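Local structure of L-asparaginase 1 (Escherichia coli, 6NXC) at residues Tyr99-His109 with Asn127-Gly136; Ala267-Gln278 with Asn307-Ile315. The protein hydrolyses L-asparagine to L-aspartate and ammonium as a cytoplasmic, allosterically regulated homotetramer. The protein carries 1 engineered substitution. All coordinates share one frame; numbering follows the deposited sequence.

Contact 1. Residues Tyr99-His109 with Asn127-Gly136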
loop_
_atom_site.group_PDB
_atom_site.type_symbol
_atom_site.label_atom_id
_atom_site.label_comp_id
_atom_site.label_asym_id
_atom_site.label_seq_id
_atom_site.Cartn_x
_atom_site.Cartn_y
_atom_site.Cartn_z
ATOM N N TYR B 99 28.499 -27.099 -1.421
ATOM C CA TYR B 99 28.850 -25.723 -0.984
ATOM C C TYR B 99 30.129 -25.237 -1.610
ATOM O O TYR B 99 30.177 -24.090 -2.074
ATOM C CB TYR B 99 29.001 -25.656 0.510
ATOM C CG TYR B 99 29.188 -24.268 1.083
ATOM C CD1 TYR B 99 28.228 -23.277 1.012
ATOM C CD2 TYR B 99 30.402 -23.911 1.696
ATOM C CE1 TYR B 99 28.402 -22.058 1.600
ATOM C CE2 TYR B 99 30.567 -22.694 2.302
ATOM C CZ TYR B 99 29.573 -21.738 2.278
ATOM O OH TYR B 99 29.783 -20.571 2.916
ATOM N N ASP B 100 31.196 -26.054 -1.518
ATOM C CA ASP B 100 32.516 -25.577 -2.050
ATOM C C ASP B 100 32.541 -25.471 -3.558
ATOM O O ASP B 100 33.444 -24.739 -4.082
ATOM C CB ASP B 100 33.669 -26.458 -1.546
ATOM C CG ASP B 100 33.891 -26.289 -0.046
ATOM O OD1 ASP B 100 33.502 -25.254 0.515
ATOM O OD2 ASP B 100 34.458 -27.197 0.550
ATOM N N ASP B 101 31.620 -26.100 -4.274
ATOM C CA ASP B 101 31.663 -26.243 -5.750
ATOM C C ASP B 101 30.930 -25.129 -6.516
ATOM O O ASP B 101 31.067 -25.054 -7.745
ATOM C CB ASP B 101 31.152 -27.642 -6.134
ATOM C CG ASP B 101 31.992 -28.744 -5.486
ATOM O OD1 ASP B 101 33.216 -28.554 -5.388
ATOM O OD2 ASP B 101 31.407 -29.685 -4.977
ATOM N N TYR B 102 30.078 -24.356 -5.861
ATOM C CA TYR B 102 29.207 -23.362 -6.549
ATOM C C TYR B 102 29.353 -22.036 -5.825
ATOM O O TYR B 102 29.783 -22.021 -4.676
ATOM C CB TYR B 102 27.774 -23.893 -6.533
ATOM C CG TYR B 102 27.649 -25.113 -7.407
ATOM C CD1 TYR B 102 27.915 -26.393 -6.919
ATOM C CD2 TYR B 102 27.312 -24.990 -8.742
ATOM C CE1 TYR B 102 27.841 -27.530 -7.718
ATOM C CE2 TYR B 102 27.166 -26.135 -9.513
ATOM C CZ TYR B 102 27.429 -27.385 -9.017
ATOM O OH TYR B 102 27.313 -28.471 -9.847
ATOM N N ASP B 103 28.924 -20.967 -6.470
ATOM C CA ASP B 103 29.015 -19.594 -5.931
ATOM C C ASP B 103 27.758 -19.208 -5.194
ATOM O O ASP B 103 27.678 -18.167 -4.553
ATOM C CB ASP B 103 29.342 -18.651 -7.055
ATOM C CG ASP B 103 30.652 -18.969 -7.746
ATOM O OD1 ASP B 103 31.577 -19.266 -6.975
ATOM O OD2 ASP B 103 30.681 -19.082 -9.040
ATOM N N GLY B 104 26.706 -19.966 -5.391
ATOM C CA GLY B 104 25.417 -19.688 -4.731
ATOM C C GLY B 104 24.416 -20.781 -5.002
ATOM O O GLY B 104 24.652 -21.619 -5.904
ATOM N N PHE B 105 23.250 -20.672 -4.359
ATOM C CA PHE B 105 22.248 -21.758 -4.319
ATOM C C PHE B 105 20.869 -21.134 -4.513
ATOM O O PHE B 105 20.504 -20.226 -3.740
ATOM C CB PHE B 105 22.446 -22.459 -2.963
ATOM C CG PHE B 105 23.870 -22.942 -2.823
ATOM C CD1 PHE B 105 24.259 -24.207 -3.251
ATOM C CD2 PHE B 105 24.793 -22.105 -2.245
ATOM C CE1 PHE B 105 25.592 -24.591 -3.176
ATOM C CE2 PHE B 105 26.134 -22.447 -2.243
ATOM C CZ PHE B 105 26.525 -23.652 -2.773
ATOM N N VAL B 106 20.116 -21.675 -5.423
ATOM C CA VAL B 106 18.669 -21.354 -5.527
ATOM C C VAL B 106 17.879 -22.613 -5.223
ATOM O O VAL B 106 18.163 -23.717 -5.802
ATOM C CB VAL B 106 18.364 -20.812 -6.920
ATOM C CG1 VAL B 106 16.845 -20.708 -7.147
ATOM C CG2 VAL B 106 19.060 -19.478 -7.162
ATOM N N ILE B 107 16.938 -22.484 -4.321
ATOM C CA ILE B 107 16.094 -23.598 -3.904
ATOM C C ILE B 107 14.753 -23.334 -4.615
ATOM O O ILE B 107 14.040 -22.417 -4.180
ATOM C CB ILE B 107 15.992 -23.724 -2.379
ATOM C CG1 ILE B 107 17.314 -23.715 -1.579
ATOM C CG2 ILE B 107 15.233 -24.942 -1.972
ATOM C CD1 ILE B 107 18.373 -24.633 -2.107
ATOM N N LEU B 108 14.400 -24.178 -5.587
ATOM C CA LEU B 108 13.102 -24.057 -6.263
ATOM C C LEU B 108 12.128 -24.907 -5.448
ATOM O O LEU B 108 12.497 -26.118 -5.162
ATOM C CB LEU B 108 13.165 -24.647 -7.671
ATOM C CG LEU B 108 13.563 -23.696 -8.768
ATOM C CD1 LEU B 108 13.482 -24.411 -10.135
ATOM C CD2 LEU B 108 12.670 -22.462 -8.766
ATOM N N HIS B 109 10.939 -24.424 -5.114
ATOM C CA HIS B 109 10.150 -24.977 -3.987
ATOM C C HIS B 109 8.691 -24.592 -4.242
ATOM O O HIS B 109 8.460 -23.551 -4.861
ATOM C CB HIS B 109 10.646 -24.343 -2.673
ATOM C CG HIS B 109 10.275 -24.998 -1.405
ATOM N ND1 HIS B 109 8.951 -24.922 -0.943
ATOM C CD2 HIS B 109 10.994 -25.707 -0.461
ATOM C CE1 HIS B 109 8.882 -25.562 0.240
ATOM N NE2 HIS B 109 10.131 -25.988 0.594
ATOM N N ASN B 127 27.680 -20.153 9.731
ATOM C CA ASN B 127 28.841 -19.693 8.911
ATOM C C ASN B 127 28.508 -19.695 7.424
ATOM O O ASN B 127 29.353 -20.136 6.583
ATOM C CB ASN B 127 30.105 -20.513 9.157
ATOM C CG ASN B 127 30.493 -20.552 10.606
ATOM O OD1 ASN B 127 30.132 -19.676 11.368
ATOM N ND2 ASN B 127 31.123 -21.641 10.998
ATOM N N LEU B 128 27.268 -19.319 7.103
ATOM C CA LEU B 128 26.857 -19.252 5.678
ATOM C C LEU B 128 27.581 -18.082 4.990
ATOM O O LEU B 128 27.295 -16.937 5.358
ATOM C CB LEU B 128 25.336 -19.025 5.595
ATOM C CG LEU B 128 24.795 -19.041 4.179
ATOM C CD1 LEU B 128 25.039 -20.293 3.375
ATOM C CD2 LEU B 128 23.309 -18.846 4.181
ATOM N N GLY B 129 28.395 -18.353 3.961
ATOM C CA GLY B 129 29.180 -17.320 3.254
ATOM C C GLY B 129 28.889 -17.240 1.795
ATOM O O GLY B 129 29.710 -16.647 1.059
ATOM N N LYS B 130 27.693 -17.735 1.391
ATOM C CA LYS B 130 27.221 -17.702 0.006
ATOM C C LYS B 130 25.723 -17.546 0.068
ATOM O O LYS B 130 25.107 -17.900 1.050
ATOM C CB LYS B 130 27.611 -18.950 -0.803
ATOM C CG LYS B 130 29.117 -19.223 -0.817
ATOM C CD LYS B 130 29.512 -20.421 -1.610
ATOM C CE LYS B 130 30.977 -20.767 -1.409
ATOM N NZ LYS B 130 31.539 -21.610 -2.467
ATOM N N PRO B 131 25.122 -16.973 -0.982
ATOM C CA PRO B 131 23.687 -16.747 -0.977
ATOM C C PRO B 131 22.979 -18.088 -1.164
ATOM O O PRO B 131 23.351 -18.998 -1.991
ATOM C CB PRO B 131 23.535 -15.771 -2.147
ATOM C CG PRO B 131 24.665 -16.065 -3.024
ATOM C CD PRO B 131 25.813 -16.392 -2.153
ATOM N N VAL B 132 21.817 -18.132 -0.516
ATOM C CA VAL B 132 20.843 -19.232 -0.636
ATOM C C VAL B 132 19.526 -18.527 -0.780
ATOM O O VAL B 132 19.150 -17.773 0.140
ATOM C CB VAL B 132 20.852 -20.148 0.585
ATOM C CG1 VAL B 132 19.780 -21.151 0.445
ATOM C CG2 VAL B 132 22.195 -20.830 0.870
ATOM N N ILE B 133 18.895 -18.727 -1.910
ATOM C CA ILE B 133 17.649 -18.021 -2.273
ATOM C C ILE B 133 16.574 -19.039 -2.600
ATOM O O ILE B 133 16.715 -19.854 -3.558
ATOM C CB ILE B 133 17.883 -17.111 -3.491
ATOM C CG1 ILE B 133 19.112 -16.198 -3.339
ATOM C CG2 ILE B 133 16.595 -16.387 -3.781
ATOM C CD1 ILE B 133 19.220 -15.110 -4.414
ATOM N N VAL B 134 15.466 -18.980 -1.853
ATOM C CA VAL B 134 14.328 -19.850 -2.131
ATOM C C VAL B 134 13.388 -19.055 -3.041
ATOM O O VAL B 134 13.109 -17.906 -2.729
ATOM C CB VAL B 134 13.671 -20.301 -0.816
ATOM C CG1 VAL B 134 12.605 -21.329 -1.027
ATOM C CG2 VAL B 134 14.700 -20.814 0.225
ATOM N N THR B 135 12.848 -19.714 -4.039
ATOM C CA THR B 135 11.849 -19.141 -4.993
ATOM C C THR B 135 10.973 -20.238 -5.586
ATOM O O THR B 135 11.187 -21.430 -5.376
ATOM C CB THR B 135 12.565 -18.249 -6.040
ATOM O OG1 THR B 135 11.575 -17.343 -6.550
ATOM C CG2 THR B 135 13.197 -18.985 -7.205
ATOM N N GLY B 136 9.985 -19.802 -6.357
ATOM C CA GLY B 136 9.038 -20.675 -7.022
ATOM C C GLY B 136 8.018 -19.843 -7.741
ATOM O O GLY B 136 8.407 -18.791 -8.281
HETATM O O HOH W 1 31.547 -20.642 4.714
HETATM O O HOH W 2 31.979 -19.345 -4.356
#

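Contact 2. Residues Ala267-Gln278 with Asn307-Ile315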
loop_
_atom_site.group_PDB
_atom_site.type_symbol
_atom_site.label_atom_id
_atom_site.label_comp_id
_atom_site.label_asym_id
_atom_site.label_seq_id
_atom_site.Cartn_x
_atom_site.Cartn_y
_atom_site.Cartn_z
ATOM N N ALA B 267 -4.257 -13.135 26.154
ATOM C CA ALA B 267 -4.979 -14.409 26.160
ATOM C C ALA B 267 -5.964 -14.369 27.321
ATOM O O ALA B 267 -5.877 -13.428 28.103
ATOM C CB ALA B 267 -3.995 -15.552 26.164
ATOM N N PRO B 268 -7.024 -15.194 27.342
ATOM C CA PRO B 268 -7.999 -15.168 28.458
ATOM C C PRO B 268 -7.315 -15.344 29.825
ATOM O O PRO B 268 -6.264 -15.988 29.910
ATOM C CB PRO B 268 -8.986 -16.330 28.176
ATOM C CG PRO B 268 -8.761 -16.672 26.750
ATOM C CD PRO B 268 -7.336 -16.283 26.394
ATOM N N GLN B 269 -7.786 -14.627 30.861
ATOM C CA GLN B 269 -7.110 -14.566 32.195
ATOM C C GLN B 269 -7.582 -15.700 33.124
ATOM O O GLN B 269 -7.061 -15.732 34.279
ATOM C CB GLN B 269 -7.323 -13.210 32.882
ATOM C CG GLN B 269 -6.362 -12.114 32.422
ATOM C CD GLN B 269 -4.972 -12.217 33.002
ATOM O OE1 GLN B 269 -3.985 -12.390 32.284
ATOM N NE2 GLN B 269 -4.883 -12.102 34.316
ATOM N N ASN B 270 -8.483 -16.567 32.629
ATOM C CA ASN B 270 -9.061 -17.813 33.247
ATOM C C ASN B 270 -8.018 -18.611 34.066
ATOM O O ASN B 270 -6.953 -18.971 33.528
ATOM C CB ASN B 270 -9.685 -18.725 32.172
ATOM C CG ASN B 270 -10.018 -20.128 32.668
ATOM O OD1 ASN B 270 -9.799 -21.142 31.980
ATOM N ND2 ASN B 270 -10.579 -20.209 33.865
ATOM N N LYS B 271 -8.339 -18.972 35.308
ATOM C CA LYS B 271 -7.417 -19.731 36.194
ATOM C C LYS B 271 -7.100 -21.116 35.635
ATOM O O LYS B 271 -5.922 -21.477 35.767
ATOM C CB LYS B 271 -7.939 -19.798 37.625
ATOM C CG LYS B 271 -7.770 -18.487 38.374
ATOM C CD LYS B 271 -8.227 -18.549 39.803
ATOM C CE LYS B 271 -8.769 -17.222 40.284
ATOM N NZ LYS B 271 -9.368 -17.368 41.632
ATOM N N ALA B 272 -8.050 -21.895 35.095
ATOM C CA ALA B 272 -7.733 -23.257 34.596
ATOM C C ALA B 272 -6.720 -23.146 33.458
ATOM O O ALA B 272 -5.854 -24.050 33.278
ATOM C CB ALA B 272 -8.954 -24.025 34.131
ATOM N N PHE B 273 -6.881 -22.092 32.672
ATOM C CA PHE B 273 -6.121 -21.879 31.422
ATOM C C PHE B 273 -4.672 -21.620 31.823
ATOM O O PHE B 273 -3.815 -22.408 31.335
ATOM C CB PHE B 273 -6.744 -20.738 30.613
ATOM C CG PHE B 273 -6.246 -20.748 29.206
ATOM C CD1 PHE B 273 -6.834 -21.573 28.268
ATOM C CD2 PHE B 273 -5.112 -20.024 28.866
ATOM C CE1 PHE B 273 -6.316 -21.636 26.985
ATOM C CE2 PHE B 273 -4.593 -20.092 27.587
ATOM C CZ PHE B 273 -5.200 -20.889 26.648
ATOM N N LEU B 274 -4.461 -20.647 32.712
ATOM C CA LEU B 274 -3.169 -20.191 33.275
ATOM C C LEU B 274 -2.511 -21.335 34.046
ATOM O O LEU B 274 -1.264 -21.506 33.954
ATOM C CB LEU B 274 -3.331 -18.945 34.151
ATOM C CG LEU B 274 -3.628 -17.636 33.400
ATOM C CD1 LEU B 274 -4.039 -16.496 34.344
ATOM C CD2 LEU B 274 -2.415 -17.219 32.561
ATOM N N GLN B 275 -3.307 -22.087 34.793
ATOM C CA GLN B 275 -2.810 -23.270 35.527
ATOM C C GLN B 275 -2.334 -24.337 34.535
ATOM O O GLN B 275 -1.239 -24.832 34.807
ATOM C CB GLN B 275 -3.875 -23.809 36.507
ATOM C CG GLN B 275 -3.938 -23.032 37.818
ATOM C CD GLN B 275 -4.893 -23.728 38.760
ATOM O OE1 GLN B 275 -6.099 -23.674 38.583
ATOM N NE2 GLN B 275 -4.354 -24.428 39.740
ATOM N N GLU B 276 -3.075 -24.664 33.452
ATOM C CA GLU B 276 -2.663 -25.680 32.433
ATOM C C GLU B 276 -1.362 -25.170 31.794
ATOM O O GLU B 276 -0.413 -25.989 31.521
ATOM C CB GLU B 276 -3.683 -25.990 31.314
ATOM C CG GLU B 276 -4.914 -26.790 31.693
ATOM C CD GLU B 276 -4.621 -27.996 32.580
ATOM O OE1 GLU B 276 -3.712 -28.824 32.200
ATOM O OE2 GLU B 276 -5.261 -28.087 33.678
ATOM N N LEU B 277 -1.263 -23.870 31.556
ATOM C CA LEU B 277 -0.003 -23.334 30.933
ATOM C C LEU B 277 1.157 -23.441 31.891
ATOM O O LEU B 277 2.294 -23.772 31.469
ATOM C CB LEU B 277 -0.147 -21.868 30.485
ATOM C CG LEU B 277 -1.051 -21.728 29.277
ATOM C CD1 LEU B 277 -1.383 -20.273 29.043
ATOM C CD2 LEU B 277 -0.365 -22.372 28.076
ATOM N N GLN B 278 0.941 -23.058 33.132
ATOM C CA GLN B 278 1.984 -23.164 34.148
ATOM C C GLN B 278 2.369 -24.645 34.348
ATOM O O GLN B 278 3.521 -24.889 34.579
ATOM C CB GLN B 278 1.465 -22.527 35.430
ATOM C CG GLN B 278 2.385 -22.766 36.615
ATOM C CD GLN B 278 2.979 -21.471 37.082
ATOM O OE1 GLN B 278 2.410 -20.794 37.950
ATOM N NE2 GLN B 278 4.089 -21.105 36.455
ATOM N N ASN B 307 1.579 -9.547 35.321
ATOM C CA ASN B 307 2.016 -10.080 34.004
ATOM C C ASN B 307 1.755 -11.592 34.066
ATOM O O ASN B 307 2.701 -12.328 34.382
ATOM C CB ASN B 307 3.462 -9.670 33.682
ATOM N N ALA B 308 0.518 -12.017 33.791
ATOM C CA ALA B 308 -0.043 -13.343 34.162
ATOM C C ALA B 308 0.630 -14.446 33.329
ATOM O O ALA B 308 0.891 -15.556 33.877
ATOM C CB ALA B 308 -1.527 -13.391 33.917
ATOM N N LEU B 309 0.766 -14.210 32.032
ATOM C CA LEU B 309 1.313 -15.250 31.113
ATOM C C LEU B 309 2.776 -15.423 31.464
ATOM O O LEU B 309 3.227 -16.561 31.578
ATOM C CB LEU B 309 1.127 -14.875 29.648
ATOM C CG LEU B 309 -0.289 -15.038 29.104
ATOM C CD1 LEU B 309 -0.355 -14.380 27.731
ATOM C CD2 LEU B 309 -0.710 -16.521 28.987
ATOM N N ALA B 310 3.500 -14.321 31.659
ATOM C CA ALA B 310 4.918 -14.364 32.056
ATOM C C ALA B 310 5.062 -15.079 33.414
ATOM O O ALA B 310 6.013 -15.898 33.566
ATOM C CB ALA B 310 5.524 -12.977 32.037
ATOM N N HIS B 311 4.124 -14.892 34.356
ATOM C CA HIS B 311 4.246 -15.573 35.673
ATOM C C HIS B 311 3.921 -17.071 35.505
ATOM O O HIS B 311 4.452 -17.867 36.317
ATOM C CB HIS B 311 3.522 -14.792 36.783
ATOM C CG HIS B 311 4.264 -13.540 37.153
ATOM N ND1 HIS B 311 3.703 -12.270 37.043
ATOM C CD2 HIS B 311 5.548 -13.348 37.551
ATOM C CE1 HIS B 311 4.596 -11.360 37.388
ATOM N NE2 HIS B 311 5.736 -11.994 37.695
ATOM N N ALA B 312 3.259 -17.473 34.415
ATOM C CA ALA B 312 3.013 -18.890 34.095
ATOM C C ALA B 312 4.150 -19.524 33.296
ATOM O O ALA B 312 3.943 -20.625 32.824
ATOM C CB ALA B 312 1.675 -19.050 33.425
ATOM N N GLY B 313 5.259 -18.821 33.133
ATOM C CA GLY B 313 6.485 -19.235 32.443
ATOM C C GLY B 313 6.378 -19.195 30.907
ATOM O O GLY B 313 7.237 -19.748 30.261
ATOM N N VAL B 314 5.403 -18.491 30.340
ATOM C CA VAL B 314 5.329 -18.295 28.858
ATOM C C VAL B 314 6.465 -17.346 28.467
ATOM O O VAL B 314 6.610 -16.341 29.148
ATOM C CB VAL B 314 3.955 -17.704 28.475
ATOM C CG1 VAL B 314 3.906 -17.445 26.982
ATOM C CG2 VAL B 314 2.807 -18.619 28.899
ATOM N N ILE B 315 7.142 -17.603 27.357
ATOM C CA ILE B 315 8.243 -16.794 26.787
ATOM C C ILE B 315 7.650 -15.911 25.660
ATOM O O ILE B 315 6.973 -16.448 24.816
ATOM C CB ILE B 315 9.372 -17.698 26.222
ATOM C CG1 ILE B 315 9.856 -18.768 27.205
ATOM C CG2 ILE B 315 10.454 -16.836 25.675
ATOM C CD1 ILE B 315 10.250 -18.254 28.554
#

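Contact 1. Residues Tyr99-His109 with Asn127-Gly136
The Tyr99 ring carries the Lys130 side chain over one face: CE of Lys130 sits above the ring centre, 4.1 Å from the centroid, in a CH-pi contact, and NZ continues almost on the ring normal at 4.8 Å as a cation-pi partner. At the edge of the same ring, near its plane, the backbone N of Gly129 donates to Tyr99 OH (2.8 Å); a water joins that hydroxyl to the carbonyl of Asn127. The Phe105 ring meets Lys130 CD with its edge, in plane, alongside the carbonyl O of Tyr99. Beyond CG the Lys130 chain is extended, chi2 to chi4 all near 180°, carrying NZ to two backbone acceptors, Tyr99 O and Tyr102 O, each 2.9 Å from NZ. The bond to Tyr102 runs nearly along the C=O axis, that to Tyr99 is tilted 19° from the carbonyl plane, and a second water links NZ to OD1 of Asp103, whose OD2 accepts from Ser25 N. A methionine in place of Lys130 would probably leave both carbonyls without their donor and the Tyr99 ring without its cationic partner. Past Pro131 the segments become neighbouring parallel strands, Phe105-Leu108 paired with Val132-Thr135, joined through helix 114-124 as a beta-alpha-beta crossover in the N-terminal domain's sheet. Ile133 N donates to Phe105 O and Ile107 N to Ile133 O (2.7 Å). On one face Ile107 touches Val132 and Val134; on the other Thr135, which also meets helix 148-161, has CG2 3.8 Å from Leu108 CD2. His109, just past its strand, packs against the substrate-binding Ser80. The contact thus joins an apolar strand pair to an outer end where one ammonium group gathers the carbonyls of a turn, its charge probably eased by Asp100 and Asp103, whose carboxylates lie near without touching it.

Contact 2. Residues Ala267-Gln278 with Asn307-Ile315
Leu309 reaches between Ala267, in the loop, and Leu274 and Leu277 of helix 271-282, and its atoms divide the work. From CB the chain turns so that CG stands anti to the carbonyl carbon (chi1 -76°), and the two methyls then part. CD1 meets CB of Ala267 at 4.1 Å; CD2 goes to the helix, where it lies 3.8 Å from Leu277 CD1 and 4.0 Å from Leu274 CD2. The side chains of Leu309 and Leu274 cross at about a right angle, and CD2 touches both leucines, which are almost one helical turn apart. Leu274 also spans back to Ala308, its CD1 resting on the alanine CB at 4.0 Å, while OE1 of Gln269, whose backbone N bonds to Asp82 of the second subunit, comes to 3.1 Å from that same CB. Further along, Ala312 CB packs against the carbonyl O of Leu274 and CB of Gln278. The polar link is at this end: Gln278 NE2 donates to His311 O (3.3 Å), approaching in the carbonyl plane on a lone pair, though the acceptor lies 27° out of the glutamine's amide plane. Gly313, with positive phi, ends the short helix as the C-prime residue of a Schellman motif, Val314 N bonding to Leu309 O and Gly313 N to Ala310 O. Both helices belong to the C-terminal asparaginase domain and its parallel sheet: helix 308-311 leads through Gly313 into the edge strand beginning at Ile315, which pairs with Val287 and Asn289, strand 286-291 is touched by both Leu277 and Leu309, and helix 243-250 flanks Phe273 and Glu276.

From the N terminus the chain lays down strands 25-32 and 68-78, then reaches contact 1, where strands 104-108 and 132-135 join side by side after a crossover through helix 114-124, closing a loop of 17 residues within the large mixed sheet of the N-terminal part. It then adds the later strands of that sheet before entering the C-terminal part. There contact 2 closes a second loop, of 28 residues, bringing helix 308-311 back to helix 271-282 after strand 286-291. The two closures follow in series, neither nested nor crossed, and lie on opposite sides of the chain's centre, with centres about 42 Å apart. Contact 1 ties neighbouring strands, contact 2 two helices beside the smaller parallel sheet.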